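Local coordinates for protein rutinosidase (Aspergillus niger, PDB 6I1A) that hydrolyses glycosidic bonds as a secreted glycoside hydrolase family 5 rutinosidase, and is probably also active as an exo-1,3-beta-glucanase, at residues 267-270 with 271-275. Sequence-based numbering, arbitrary orientation.
With EDO (1,2-ethanediol), chain T.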
loop_
_atom_site.group_PDB
_atom_site.type_symbol
_atom_site.label_atom_id
_atom_site.label_comp_id
_atom_site.label_asym_id
_atom_site.label_seq_id
_atom_site.Cartn_x
_atom_site.Cartn_y
_atom_site.Cartn_z
ATOM N N HIS A 267 -11.896 -4.151 -3.075
ATOM C CA HIS A 267 -10.568 -4.799 -2.914
ATOM C C HIS A 267 -10.228 -5.622 -4.145
ATOM O O HIS A 267 -10.919 -6.632 -4.405
ATOM C CB HIS A 267 -10.575 -5.716 -1.657
ATOM C CG HIS A 267 -10.775 -4.975 -0.382
ATOM N ND1 HIS A 267 -10.048 -3.864 -0.045
ATOM C CD2 HIS A 267 -11.663 -5.209 0.617
ATOM C CE1 HIS A 267 -10.465 -3.460 1.167
ATOM N NE2 HIS A 267 -11.465 -4.246 1.590
ATOM N N TYR A 268 -9.183 -5.214 -4.831
ATOM C CA TYR A 268 -8.687 -5.883 -6.037
ATOM C C TYR A 268 -7.213 -6.160 -5.918
ATOM O O TYR A 268 -6.491 -5.580 -5.101
ATOM C CB TYR A 268 -8.988 -5.004 -7.263
ATOM C CG TYR A 268 -10.441 -4.928 -7.642
ATOM C CD1 TYR A 268 -11.065 -6.014 -8.221
ATOM C CD2 TYR A 268 -11.204 -3.785 -7.411
ATOM C CE1 TYR A 268 -12.376 -5.966 -8.661
ATOM C CE2 TYR A 268 -12.509 -3.723 -7.873
ATOM C CZ TYR A 268 -13.089 -4.808 -8.476
ATOM O OH TYR A 268 -14.372 -4.693 -9.012
ATOM N N TYR A 269 -6.770 -7.089 -6.749
ATOM C CA TYR A 269 -5.404 -7.688 -6.648
ATOM C C TYR A 269 -4.690 -7.780 -7.980
ATOM O O TYR A 269 -3.598 -8.349 -8.005
ATOM C CB TYR A 269 -5.506 -9.057 -5.992
ATOM C CG TYR A 269 -6.265 -8.988 -4.703
ATOM C CD1 TYR A 269 -5.704 -8.551 -3.507
ATOM C CD2 TYR A 269 -7.595 -9.358 -4.671
ATOM C CE1 TYR A 269 -6.454 -8.392 -2.355
ATOM C CE2 TYR A 269 -8.363 -9.206 -3.535
ATOM C CZ TYR A 269 -7.807 -8.713 -2.365
ATOM O OH TYR A 269 -8.530 -8.528 -1.231
ATOM N N TYR A 270 -5.264 -7.264 -9.059
ATOM C CA TYR A 270 -4.847 -7.621 -10.437
ATOM C C TYR A 270 -3.733 -6.712 -10.940
ATOM O O TYR A 270 -3.163 -7.002 -12.024
ATOM C CB TYR A 270 -6.040 -7.602 -11.410
ATOM C CG TYR A 270 -6.742 -6.272 -11.532
ATOM C CD1 TYR A 270 -6.271 -5.255 -12.347
ATOM C CD2 TYR A 270 -7.895 -5.999 -10.826
ATOM C CE1 TYR A 270 -6.892 -4.009 -12.389
ATOM C CE2 TYR A 270 -8.552 -4.772 -10.884
ATOM C CZ TYR A 270 -8.061 -3.780 -11.695
ATOM O OH TYR A 270 -8.731 -2.544 -11.773
ATOM N N GLU A 271 -3.376 -5.635 -10.203
ATOM C CA GLU A 271 -2.159 -4.859 -10.563
ATOM C C GLU A 271 -1.531 -4.284 -9.296
ATOM O O GLU A 271 -2.174 -4.159 -8.246
ATOM C CB GLU A 271 -2.495 -3.742 -11.542
ATOM C CG GLU A 271 -3.478 -2.728 -10.996
ATOM C CD GLU A 271 -3.993 -1.719 -12.035
ATOM O OE1 GLU A 271 -3.831 -1.947 -13.233
ATOM O OE2 GLU A 271 -4.683 -0.765 -11.589
ATOM N N HIS A 272 -0.276 -3.840 -9.460
ATOM C CA HIS A 272 0.420 -2.974 -8.477
ATOM C C HIS A 272 0.768 -3.681 -7.157
ATOM O O HIS A 272 0.930 -3.022 -6.135
ATOM C CB HIS A 272 -0.404 -1.699 -8.195
ATOM C CG HIS A 272 -0.601 -0.882 -9.428
ATOM N ND1 HIS A 272 -1.670 0.006 -9.559
ATOM C CD2 HIS A 272 0.154 -0.761 -10.540
ATOM C CE1 HIS A 272 -1.562 0.596 -10.720
ATOM N NE2 HIS A 272 -0.460 0.167 -11.351
ATOM N N MET A 273 0.912 -5.006 -7.195
ATOM C CA MET A 273 1.345 -5.736 -5.997
ATOM C C MET A 273 1.900 -7.087 -6.458
ATOM O O MET A 273 1.654 -7.522 -7.549
ATOM C CB MET A 273 0.198 -5.916 -4.992
ATOM C CG MET A 273 -0.918 -6.749 -5.548
ATOM S SD MET A 273 -2.426 -6.725 -4.525
ATOM C CE MET A 273 -3.052 -5.105 -4.946
ATOM N N ASP A 274 2.593 -7.741 -5.537
ATOM C CA ASP A 274 3.206 -9.064 -5.790
ATOM C C ASP A 274 2.229 -10.182 -5.462
ATOM O O ASP A 274 2.592 -11.244 -4.879
ATOM C CB ASP A 274 4.501 -9.124 -5.009
ATOM C CG ASP A 274 5.563 -8.188 -5.561
ATOM O OD1 ASP A 274 5.624 -8.090 -6.801
ATOM O OD2 ASP A 274 6.258 -7.607 -4.749
ATOM N N SER A 275 0.965 -10.012 -5.856
ATOM C CA SER A 275 -0.038 -11.046 -5.659
ATOM C C SER A 275 0.078 -12.167 -6.711
ATOM O O SER A 275 0.414 -11.888 -7.875
ATOM C CB SER A 275 -1.409 -10.473 -5.655
ATOM O OG SER A 275 -1.666 -9.843 -6.881
HETATM C C1 EDO T . -0.396 2.885 -13.911
HETATM O O1 EDO T . -1.427 2.015 -13.346
HETATM C C2 EDO T . 0.767 2.198 -14.520
HETATM O O2 EDO T . 1.267 1.118 -13.736
HETATM O O HOH W 1 -7.458 -0.415 -13.226
#
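The chain leaves strand 261-269 and curls back through 270-275, turning at His272, so that Ser275 returns to the Tyr269 carbonyl; this is part of a beta-alpha loop of the family 5 TIM barrel, leading to helix 280-290. Ser275 OG donates to Tyr269 O at 2.7 Å, lying in the carbonyl plane with a C=O...OG angle of 152°. Thr309 OG1 also hydrogen-bonds to that oxygen, and Ser275 OG to Thr309 N, which ties the loop to the chain just after the neighbouring strand 299-308. Inside the loop, Met273 SD lies at the edge of the Tyr269 ring, 3.9 Å from CD1: a Met-aromatic contact. The bend at chi3 (76°) then turns Met273 CE toward Tyr268 O, 3.5 Å away. The far end of the Tyr269 ring packs against helix 280-290, where its OH hydrogen-bonds to Asp287 OD2. Tyr270 and Glu271 run side by side in the same direction, Glu271 CD 3.7 Å from Tyr270 CE1, with the carboxylate plane turned 47° from the ring. Two hydroxyls, of Ser275 and Thr309, thus satisfy the Tyr269 carbonyl oxygen, whereas one water, 2.9 Å from Tyr270 OH and donating to Glu271 OE2, bridges the polar ends of that pair.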